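Long-range contacts in hypothetical protein (Ruminococcus gnavus, PDB 4GL6), which is of unknown function, belongs to the DUF5037 family and packs helices against both faces of a mixed four-stranded sheet: residues A142-D147 and L177-L182; N98-G103 and I193-T198; E90-A95 and Q161-V166. All blocks are in the same frame, centred on the assembly; numbering follows the deposited sequence.

Contact 1: residues A142-D147 and L177-L182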
loop_
_atom_site.group_PDB
_atom_site.type_symbol
_atom_site.label_atom_id
_atom_site.label_comp_id
_atom_site.label_asym_id
_atom_site.label_seq_id
_atom_site.Cartn_x
_atom_site.Cartn_y
_atom_site.Cartn_z
ATOM N N ALA A 142 4.776 -1.863 4.285
ATOM C CA ALA A 142 5.173 -2.029 2.884
ATOM C C ALA A 142 5.219 -3.514 2.603
ATOM O O ALA A 142 5.862 -4.247 3.363
ATOM C CB ALA A 142 6.516 -1.411 2.633
ATOM N N TRP A 143 4.507 -3.946 1.555
ATOM C CA TRP A 143 4.483 -5.339 1.100
ATOM C C TRP A 143 5.249 -5.348 -0.189
ATOM O O TRP A 143 4.724 -4.951 -1.224
ATOM C CB TRP A 143 3.046 -5.842 0.931
ATOM C CG TRP A 143 2.260 -5.677 2.200
ATOM C CD1 TRP A 143 1.512 -4.575 2.603
ATOM C CD2 TRP A 143 2.169 -6.615 3.293
ATOM N NE1 TRP A 143 0.971 -4.779 3.834
ATOM C CE2 TRP A 143 1.318 -5.990 4.303
ATOM C CE3 TRP A 143 2.672 -7.871 3.528
ATOM C CZ2 TRP A 143 1.003 -6.626 5.502
ATOM C CZ3 TRP A 143 2.351 -8.510 4.726
ATOM C CH2 TRP A 143 1.544 -7.894 5.696
ATOM N N VAL A 144 6.508 -5.782 -0.111
ATOM C CA VAL A 144 7.405 -5.855 -1.249
ATOM C C VAL A 144 7.472 -7.298 -1.754
ATOM O O VAL A 144 7.733 -8.222 -0.983
ATOM C CB VAL A 144 8.806 -5.393 -0.875
ATOM C CG1 VAL A 144 9.717 -5.471 -2.090
ATOM C CG2 VAL A 144 8.752 -3.960 -0.338
ATOM N N TYR A 145 7.256 -7.467 -3.057
ATOM C CA TYR A 145 7.292 -8.762 -3.748
ATOM C C TYR A 145 8.415 -8.709 -4.795
ATOM O O TYR A 145 8.314 -7.924 -5.730
ATOM C CB TYR A 145 5.916 -9.024 -4.389
ATOM C CG TYR A 145 4.812 -9.107 -3.350
ATOM C CD1 TYR A 145 4.600 -10.283 -2.630
ATOM C CD2 TYR A 145 4.029 -7.996 -3.040
ATOM C CE1 TYR A 145 3.624 -10.362 -1.650
ATOM C CE2 TYR A 145 3.044 -8.062 -2.061
ATOM C CZ TYR A 145 2.847 -9.252 -1.368
ATOM O OH TYR A 145 1.878 -9.346 -0.400
ATOM N N ILE A 146 9.485 -9.496 -4.603
ATOM C CA ILE A 146 10.661 -9.508 -5.482
ATOM C C ILE A 146 10.742 -10.784 -6.315
ATOM O O ILE A 146 10.463 -11.868 -5.805
ATOM C CB ILE A 146 11.973 -9.416 -4.661
ATOM C CG1 ILE A 146 12.032 -8.111 -3.863
ATOM C CG2 ILE A 146 13.188 -9.489 -5.583
ATOM C CD1 ILE A 146 13.240 -8.001 -2.956
ATOM N N ASP A 147 11.138 -10.634 -7.584
ATOM C CA ASP A 147 11.399 -11.757 -8.494
ATOM C C ASP A 147 12.815 -12.144 -8.120
ATOM O O ASP A 147 13.774 -11.442 -8.464
ATOM C CB ASP A 147 11.287 -11.314 -9.961
ATOM C CG ASP A 147 11.521 -12.435 -10.955
ATOM O OD1 ASP A 147 12.113 -13.475 -10.590
ATOM O OD2 ASP A 147 11.108 -12.254 -12.129
ATOM N N LEU A 177 7.976 -3.693 7.464
ATOM C CA LEU A 177 8.516 -4.120 6.160
ATOM C C LEU A 177 8.296 -5.614 5.989
ATOM O O LEU A 177 8.625 -6.398 6.891
ATOM C CB LEU A 177 10.014 -3.855 6.078
ATOM C CG LEU A 177 10.740 -4.231 4.770
ATOM C CD1 LEU A 177 10.119 -3.589 3.535
ATOM C CD2 LEU A 177 12.210 -3.850 4.861
ATOM N N TYR A 178 7.751 -5.993 4.829
ATOM C CA TYR A 178 7.567 -7.396 4.429
ATOM C C TYR A 178 8.230 -7.542 3.042
ATOM O O TYR A 178 7.943 -6.747 2.139
ATOM C CB TYR A 178 6.085 -7.759 4.373
ATOM C CG TYR A 178 5.326 -7.570 5.677
ATOM C CD1 TYR A 178 4.682 -6.350 5.985
ATOM C CD2 TYR A 178 5.207 -8.604 6.585
ATOM C CE1 TYR A 178 3.974 -6.176 7.182
ATOM C CE2 TYR A 178 4.500 -8.446 7.775
ATOM C CZ TYR A 178 3.883 -7.237 8.072
ATOM O OH TYR A 178 3.190 -7.083 9.249
ATOM N N VAL A 179 9.170 -8.473 2.901
ATOM C CA VAL A 179 9.859 -8.692 1.626
ATOM C C VAL A 179 9.738 -10.148 1.294
ATOM O O VAL A 179 10.290 -10.987 2.004
ATOM C CB VAL A 179 11.350 -8.281 1.662
ATOM C CG1 VAL A 179 11.980 -8.482 0.282
ATOM C CG2 VAL A 179 11.480 -6.819 2.085
ATOM N N TYR A 180 8.993 -10.432 0.229
ATOM C CA TYR A 180 8.781 -11.791 -0.290
ATOM C C TYR A 180 9.746 -12.015 -1.443
ATOM O O TYR A 180 9.787 -11.189 -2.362
ATOM C CB TYR A 180 7.343 -11.948 -0.799
ATOM C CG TYR A 180 6.285 -12.007 0.276
ATOM C CD1 TYR A 180 5.748 -10.851 0.818
ATOM C CD2 TYR A 180 5.772 -13.240 0.718
ATOM C CE1 TYR A 180 4.757 -10.909 1.801
ATOM C CE2 TYR A 180 4.783 -13.306 1.699
ATOM C CZ TYR A 180 4.284 -12.128 2.238
ATOM O OH TYR A 180 3.299 -12.169 3.179
ATOM N N TYR A 181 10.543 -13.088 -1.373
ATOM C CA TYR A 181 11.486 -13.477 -2.443
ATOM C C TYR A 181 10.849 -14.636 -3.229
ATOM O O TYR A 181 11.080 -15.816 -2.950
ATOM C CB TYR A 181 12.834 -13.851 -1.860
ATOM C CG TYR A 181 13.522 -12.683 -1.177
ATOM C CD1 TYR A 181 13.328 -12.423 0.184
ATOM C CD2 TYR A 181 14.363 -11.834 -1.885
ATOM C CE1 TYR A 181 13.967 -11.352 0.816
ATOM C CE2 TYR A 181 15.003 -10.756 -1.266
ATOM C CZ TYR A 181 14.813 -10.525 0.092
ATOM O OH TYR A 181 15.447 -9.449 0.702
ATOM N N LEU A 182 10.022 -14.267 -4.203
ATOM C CA LEU A 182 9.263 -15.213 -5.016
ATOM C C LEU A 182 10.059 -15.751 -6.200
ATOM O O LEU A 182 10.916 -15.062 -6.752
ATOM C CB LEU A 182 8.015 -14.523 -5.583
ATOM C CG LEU A 182 7.038 -13.851 -4.627
ATOM C CD1 LEU A 182 5.918 -13.239 -5.446
ATOM C CD2 LEU A 182 6.465 -14.864 -3.649
#

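Contact 2: residues N98-G103 and I193-T198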
loop_
_atom_site.group_PDB
_atom_site.type_symbol
_atom_site.label_atom_id
_atom_site.label_comp_id
_atom_site.label_asym_id
_atom_site.label_seq_id
_atom_site.Cartn_x
_atom_site.Cartn_y
_atom_site.Cartn_z
ATOM N N ASN A 98 13.079 -6.923 -11.237
ATOM C CA ASN A 98 11.608 -7.059 -11.202
ATOM C C ASN A 98 11.098 -7.177 -9.780
ATOM O O ASN A 98 11.606 -7.977 -8.990
ATOM C CB ASN A 98 11.108 -8.287 -11.959
ATOM C CG ASN A 98 10.858 -8.014 -13.399
ATOM O OD1 ASN A 98 9.701 -8.089 -13.843
ATOM N ND2 ASN A 98 11.906 -7.615 -14.131
ATOM N N TYR A 99 10.055 -6.411 -9.485
ATOM C CA TYR A 99 9.484 -6.345 -8.154
ATOM C C TYR A 99 8.191 -5.538 -8.158
ATOM O O TYR A 99 7.910 -4.814 -9.110
ATOM C CB TYR A 99 10.473 -5.665 -7.169
ATOM C CG TYR A 99 10.991 -4.342 -7.695
ATOM C CD1 TYR A 99 10.250 -3.164 -7.552
ATOM C CD2 TYR A 99 12.197 -4.270 -8.379
ATOM C CE1 TYR A 99 10.706 -1.951 -8.063
ATOM C CE2 TYR A 99 12.669 -3.053 -8.884
ATOM C CZ TYR A 99 11.917 -1.897 -8.725
ATOM O OH TYR A 99 12.377 -0.711 -9.228
ATOM N N TYR A 100 7.432 -5.654 -7.076
ATOM C CA TYR A 100 6.233 -4.863 -6.887
ATOM C C TYR A 100 6.251 -4.390 -5.434
ATOM O O TYR A 100 6.314 -5.226 -4.515
ATOM C CB TYR A 100 4.979 -5.675 -7.189
ATOM C CG TYR A 100 3.734 -4.814 -7.240
ATOM C CD1 TYR A 100 3.057 -4.455 -6.062
ATOM C CD2 TYR A 100 3.220 -4.362 -8.456
ATOM C CE1 TYR A 100 1.908 -3.665 -6.099
ATOM C CE2 TYR A 100 2.066 -3.581 -8.505
ATOM C CZ TYR A 100 1.415 -3.234 -7.322
ATOM O OH TYR A 100 0.287 -2.462 -7.346
ATOM N N ILE A 101 6.204 -3.071 -5.238
ATOM C CA ILE A 101 6.213 -2.475 -3.913
ATOM C C ILE A 101 4.808 -1.959 -3.658
ATOM O O ILE A 101 4.342 -1.048 -4.343
ATOM C CB ILE A 101 7.219 -1.319 -3.823
ATOM C CG1 ILE A 101 8.633 -1.810 -4.213
ATOM C CG2 ILE A 101 7.196 -0.718 -2.424
ATOM C CD1 ILE A 101 9.645 -0.694 -4.388
ATOM N N GLN A 102 4.141 -2.534 -2.660
ATOM C CA GLN A 102 2.771 -2.156 -2.295
ATOM C C GLN A 102 2.740 -1.431 -0.937
ATOM O O GLN A 102 2.993 -2.038 0.107
ATOM C CB GLN A 102 1.904 -3.397 -2.224
ATOM C CG GLN A 102 0.420 -3.121 -2.112
ATOM C CD GLN A 102 -0.342 -4.362 -1.749
ATOM O OE1 GLN A 102 -0.221 -4.862 -0.635
ATOM N NE2 GLN A 102 -1.148 -4.839 -2.661
ATOM N N GLY A 103 2.415 -0.147 -0.962
ATOM C CA GLY A 103 2.302 0.655 0.256
ATOM C C GLY A 103 0.927 0.461 0.861
ATOM O O GLY A 103 -0.057 0.480 0.134
ATOM N N ILE A 193 -2.141 -9.881 -10.322
ATOM C CA ILE A 193 -3.191 -9.703 -9.294
ATOM C C ILE A 193 -3.006 -8.379 -8.539
ATOM O O ILE A 193 -3.969 -7.642 -8.333
ATOM C CB ILE A 193 -3.219 -10.895 -8.322
ATOM C CG1 ILE A 193 -3.548 -12.203 -9.085
ATOM C CG2 ILE A 193 -4.253 -10.651 -7.229
ATOM C CD1 ILE A 193 -3.379 -13.485 -8.287
ATOM N N LEU A 194 -1.770 -8.095 -8.131
ATOM C CA LEU A 194 -1.403 -6.840 -7.444
ATOM C C LEU A 194 -1.744 -5.575 -8.233
ATOM O O LEU A 194 -2.018 -4.544 -7.636
ATOM C CB LEU A 194 0.094 -6.834 -7.063
ATOM C CG LEU A 194 0.559 -7.822 -5.979
ATOM C CD1 LEU A 194 2.053 -8.122 -6.074
ATOM C CD2 LEU A 194 0.201 -7.338 -4.588
ATOM N N GLU A 195 -1.715 -5.659 -9.563
ATOM C CA GLU A 195 -2.066 -4.530 -10.430
ATOM C C GLU A 195 -3.542 -4.103 -10.371
ATOM O O GLU A 195 -3.847 -2.958 -10.710
ATOM C CB GLU A 195 -1.682 -4.819 -11.901
ATOM C CG GLU A 195 -0.185 -4.767 -12.195
ATOM C CD GLU A 195 0.189 -5.233 -13.601
ATOM O OE1 GLU A 195 -0.698 -5.414 -14.475
ATOM O OE2 GLU A 195 1.404 -5.382 -13.836
ATOM N N ILE A 196 -4.435 -5.008 -9.954
ATOM C CA ILE A 196 -5.883 -4.751 -9.933
ATOM C C ILE A 196 -6.601 -4.877 -8.575
ATOM O O ILE A 196 -7.824 -4.771 -8.528
ATOM C CB ILE A 196 -6.603 -5.627 -11.004
ATOM C CG1 ILE A 196 -6.574 -7.135 -10.625
ATOM C CG2 ILE A 196 -6.008 -5.345 -12.389
ATOM C CD1 ILE A 196 -7.566 -7.989 -11.382
ATOM N N PHE A 197 -5.869 -5.132 -7.495
ATOM C CA PHE A 197 -6.452 -5.223 -6.142
ATOM C C PHE A 197 -5.569 -4.502 -5.133
ATOM O O PHE A 197 -4.355 -4.481 -5.290
ATOM C CB PHE A 197 -6.628 -6.682 -5.698
ATOM C CG PHE A 197 -7.696 -7.423 -6.442
ATOM C CD1 PHE A 197 -9.034 -7.067 -6.289
ATOM C CD2 PHE A 197 -7.384 -8.514 -7.252
ATOM C CE1 PHE A 197 -10.036 -7.743 -6.967
ATOM C CE2 PHE A 197 -8.386 -9.195 -7.931
ATOM C CZ PHE A 197 -9.712 -8.811 -7.786
ATOM N N THR A 198 -6.192 -3.943 -4.090
ATOM C CA THR A 198 -5.487 -3.219 -3.019
ATOM C C THR A 198 -4.986 -4.173 -1.952
ATOM O O THR A 198 -5.408 -5.335 -1.882
ATOM C CB THR A 198 -6.372 -2.142 -2.387
ATOM O OG1 THR A 198 -7.637 -2.712 -2.054
ATOM C CG2 THR A 198 -6.577 -0.989 -3.370
HETATM O O HOH W 1 -1.775 -3.284 -5.090
#

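Contact 3: residues E90-A95 and Q161-V166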
loop_
_atom_site.group_PDB
_atom_site.type_symbol
_atom_site.label_atom_id
_atom_site.label_comp_id
_atom_site.label_asym_id
_atom_site.label_seq_id
_atom_site.Cartn_x
_atom_site.Cartn_y
_atom_site.Cartn_z
ATOM N N GLU A 90 13.951 3.179 -3.852
ATOM C CA GLU A 90 15.354 3.637 -3.864
ATOM C C GLU A 90 16.325 2.540 -3.394
ATOM O O GLU A 90 17.432 2.457 -3.906
ATOM C CB GLU A 90 15.529 4.911 -3.038
ATOM C CG GLU A 90 14.935 6.136 -3.722
ATOM C CD GLU A 90 14.726 7.340 -2.807
ATOM O OE1 GLU A 90 14.933 7.261 -1.563
ATOM O OE2 GLU A 90 14.350 8.409 -3.352
ATOM N N ALA A 91 15.892 1.698 -2.452
ATOM C CA ALA A 91 16.675 0.545 -1.980
ATOM C C ALA A 91 16.394 -0.720 -2.808
ATOM O O ALA A 91 17.341 -1.392 -3.248
ATOM C CB ALA A 91 16.385 0.270 -0.509
ATOM N N ILE A 92 15.114 -1.024 -3.029
ATOM C CA ILE A 92 14.700 -2.241 -3.763
ATOM C C ILE A 92 15.208 -2.288 -5.206
ATOM O O ILE A 92 15.624 -3.353 -5.672
ATOM C CB ILE A 92 13.160 -2.458 -3.732
ATOM C CG1 ILE A 92 12.644 -2.689 -2.289
ATOM C CG2 ILE A 92 12.727 -3.644 -4.605
ATOM C CD1 ILE A 92 13.119 -3.955 -1.589
ATOM N N SER A 93 15.225 -1.140 -5.887
ATOM C CA SER A 93 15.697 -1.073 -7.287
ATOM C C SER A 93 17.170 -1.395 -7.468
ATOM O O SER A 93 17.581 -1.724 -8.591
ATOM C CB SER A 93 15.409 0.285 -7.898
ATOM O OG SER A 93 16.060 1.286 -7.138
ATOM N N GLN A 94 17.950 -1.241 -6.389
ATOM C CA GLN A 94 19.376 -1.582 -6.388
ATOM C C GLN A 94 19.599 -3.061 -6.036
ATOM O O GLN A 94 20.647 -3.619 -6.344
ATOM C CB GLN A 94 20.159 -0.701 -5.406
ATOM C CG GLN A 94 20.099 0.797 -5.665
ATOM C CD GLN A 94 21.187 1.557 -4.916
ATOM O OE1 GLN A 94 22.298 1.718 -5.419
ATOM N NE2 GLN A 94 20.862 2.044 -3.724
ATOM N N ALA A 95 18.610 -3.692 -5.389
ATOM C CA ALA A 95 18.650 -5.108 -4.981
ATOM C C ALA A 95 18.143 -6.112 -6.037
ATOM O O ALA A 95 18.682 -7.231 -6.126
ATOM C CB ALA A 95 17.833 -5.280 -3.707
ATOM N N GLN A 161 21.232 -3.240 5.138
ATOM C CA GLN A 161 21.668 -1.872 5.486
ATOM C C GLN A 161 20.856 -0.797 4.756
ATOM O O GLN A 161 20.481 0.196 5.360
ATOM C CB GLN A 161 23.180 -1.663 5.256
ATOM C CG GLN A 161 24.082 -2.290 6.319
ATOM C CD GLN A 161 25.550 -2.194 5.961
ATOM O OE1 GLN A 161 25.988 -1.190 5.401
ATOM N NE2 GLN A 161 26.323 -3.234 6.292
HETATM N N MSE A 162 20.577 -1.015 3.477
HETATM C CA MSE A 162 19.756 -0.087 2.682
HETATM C C MSE A 162 18.331 0.028 3.228
HETATM O O MSE A 162 17.782 1.133 3.273
HETATM C CB MSE A 162 19.694 -0.487 1.189
HETATM C CG MSE A 162 20.956 -0.199 0.391
HETATM SE SE MSE A 162 20.737 -0.573 -1.514
HETATM C CE MSE A 162 20.133 -2.427 -1.399
ATOM N N TYR A 163 17.742 -1.097 3.627
ATOM C CA TYR A 163 16.379 -1.079 4.167
ATOM C C TYR A 163 16.368 -0.354 5.508
ATOM O O TYR A 163 15.544 0.543 5.715
ATOM C CB TYR A 163 15.758 -2.489 4.258
ATOM C CG TYR A 163 15.759 -3.300 2.963
ATOM C CD1 TYR A 163 15.758 -2.677 1.702
ATOM C CD2 TYR A 163 15.682 -4.698 2.996
ATOM C CE1 TYR A 163 15.751 -3.428 0.536
ATOM C CE2 TYR A 163 15.646 -5.446 1.830
ATOM C CZ TYR A 163 15.688 -4.808 0.600
ATOM O OH TYR A 163 15.666 -5.523 -0.579
ATOM N N GLU A 164 17.318 -0.708 6.381
ATOM C CA GLU A 164 17.527 -0.036 7.688
ATOM C C GLU A 164 17.597 1.506 7.497
ATOM O O GLU A 164 16.924 2.253 8.210
ATOM C CB GLU A 164 18.799 -0.602 8.350
ATOM C CG GLU A 164 19.012 -0.359 9.841
ATOM C CD GLU A 164 20.161 -1.234 10.398
ATOM O OE1 GLU A 164 19.948 -2.052 11.330
ATOM O OE2 GLU A 164 21.270 -1.176 9.837
ATOM N N GLU A 165 18.352 1.957 6.489
ATOM C CA GLU A 165 18.469 3.390 6.165
ATOM C C GLU A 165 17.143 4.023 5.731
ATOM O O GLU A 165 16.837 5.147 6.155
ATOM C CB GLU A 165 19.589 3.657 5.128
ATOM C CG GLU A 165 19.576 5.093 4.555
ATOM C CD GLU A 165 20.884 5.629 3.989
ATOM O OE1 GLU A 165 21.920 4.926 3.997
ATOM O OE2 GLU A 165 20.858 6.805 3.551
ATOM N N VAL A 166 16.387 3.342 4.870
ATOM C CA VAL A 166 15.077 3.871 4.426
ATOM C C VAL A 166 14.140 4.030 5.640
ATOM O O VAL A 166 13.608 5.120 5.895
ATOM C CB VAL A 166 14.430 2.972 3.358
ATOM C CG1 VAL A 166 13.009 3.410 3.046
ATOM C CG2 VAL A 166 15.274 2.978 2.094
#

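Contact 1: residues A142-D147 and L177-L182
Ala142 and Leu177 open a run of six parallel residue pairs, their strands running at 19° to each other. The Ala142 carbonyl accepts Tyr178 N at 3.0 Å, while its CB meets Leu177 CD1 on the face covered by helices 75-95 and 156-171. Trp143 turns to the other face, where its six-membered ring forms an offset stack with the Tyr178 ring, centroids 3.6 Å apart and planes at 6°. Tyr178 holds CG beside its backbone N (chi1 -59°), as Trp143 does, and the two side chains lie side by side, Trp143 CZ3 over the centre of the phenol ring. An alanine in place of Tyr178 would probably strip that face of the indole of its aromatic partner and let the indole turn more freely. Val144 is gripped from both ends: its N donates to Tyr178 O and its O accepts Tyr180 N, each at 2.8 Å. The Tyr145 and Tyr180 rings are nearly parallel but slid apart, centroids 4.8 Å from each other. Back on the helix-covered face, Ile146 CD1 lies 3.5 Å from Val179 CG1 and also touches Tyr181 CE2. Asp147 directs its carboxylate outside the pairing, to Ser149 and His184. Main-chain bonds thus fix the parallel register, while four aromatic rings on one face and mostly aliphatic side chains, with Tyr181, on the other add apolar contacts to that polar seam.

Contact 2: residues N98-G103 and I193-T198
Tyr100 and Leu194 meet where strand 99-104, at one border of the mixed sheet in this alpha/beta sandwich, faces the C-terminal part of helix 184-194. Tyr100 can be followed outward. Its CB lies 4.0 Å from Leu194 CD1, and CG and CD1 remain beside that same methyl. CG is anti to the backbone N (chi1 -170°), which starts the ring on its way toward the helix. Farther out Leu194 CB takes over gradually: the ring atom CD1 already meets it as well as the methyl, and CE1 and CZ meet it in turn, CE1 at 3.8 Å. Because this CB stands 3.7 Å above the ring plane and only 10° off the normal through the centroid, the contact qualifies as CH-pi over the face. The two side chains slide past each other in opposite directions, the methyl beside Tyr100 CB and the near side of its ring, the leucine CB over the ring centre. At the tip, OH comes within 3.1 Å of Leu194 O and hydrogen-bonds to the carbonyl of Lys51, and His52 also meets the ring. A glycerol, probably from the crystallisation liquor, lies near the Tyr100 side chain.

Gln102 supplies the polar half of the contact. Its chain is extended beyond CG, and its amide is fixed at both atoms, OE1 by the hydroxyl of Ser199 and NE2 by the carboxylate of Glu202. The same NE2 lies 3.4 Å from Leu194 CD2, so the leucine is touched on one branch by the tyrosine and on the other by the amide. One water joins the two segments: it accepts from Gln102 NE2 at 3.0 Å and donates to Leu194 O at 2.9 Å.

Contact 3: residues E90-A95 and Q161-V166
Met162, Ala91 and Tyr163 bury the most surface in this contact, and they do so between two helical segments that run nearly antiparallel, at 168°, with axes 9.4 Å apart. Ala91 is the central piece on its helix. Its CB points toward the other segment and reaches three residues there: Met162 CB at 3.8 Å, Tyr163 CD1 at 3.7 Å and Val166 CG2 at 3.9 Å. The tyrosine receives this methyl at its edge, in the plane of the ring.

Met162, modelled as selenomethionine, reaches past Ala91 CB toward Gln94 and Ala95. A bend at chi3 (-55°) sets CE within 3.5 Å of Ala91 O, and CE also approaches Ala95 CB. The side chains of Gln94 and Met162 cross obliquely, with NE2 near SE, but Gln94 was modelled in two conformers, so that contact is less certain.

Tyr163 reaches the same helix through Ile92 and Ala95. Ile92 crosses it at about a right angle, with CD1 3.4 Å from Tyr163 CE1. The tyrosine OH passes 3.8 Å from Ala95 CB and hydrogen-bonds to Glu159 OE2, a carboxylate oxygen that also receives Tyr181 OH from the sheet; this bond probably limits the swing of the phenol. Leu177 and Tyr181 touch the same side chain, which therefore packs between helix 75-95 and strand 175-182.

The small alanine at the crossing, with longer side chains beside it, joins two neighbouring helices of one layer in an alpha/beta sandwich; helix 156-171 is also the connecting helix of the beta-alpha-beta unit between strands 140-147 and 175-182.

Overall arrangement
Contact 1 lies in the middle of the mixed sheet, whose strand order is 99-104, 140-147, 175-182, 215-220. Contact 2 lies about 10 Å from it, centre to centre, on the face met by helix 184-194, and the two share a seam of main-chain bonds between strands 99-104 and 140-147. Contact 3, about 12 Å from contact 1 and 18 Å from contact 2, packs helices 75-95 and 156-171, which cover the other face. Along the chain the first segments come in the order 90-95, 98-103, 142-147, followed by 161-166, 177-182 and 193-198. Contact 3 therefore alternates with both others, and the three together sample the sheet and the helices on its two faces.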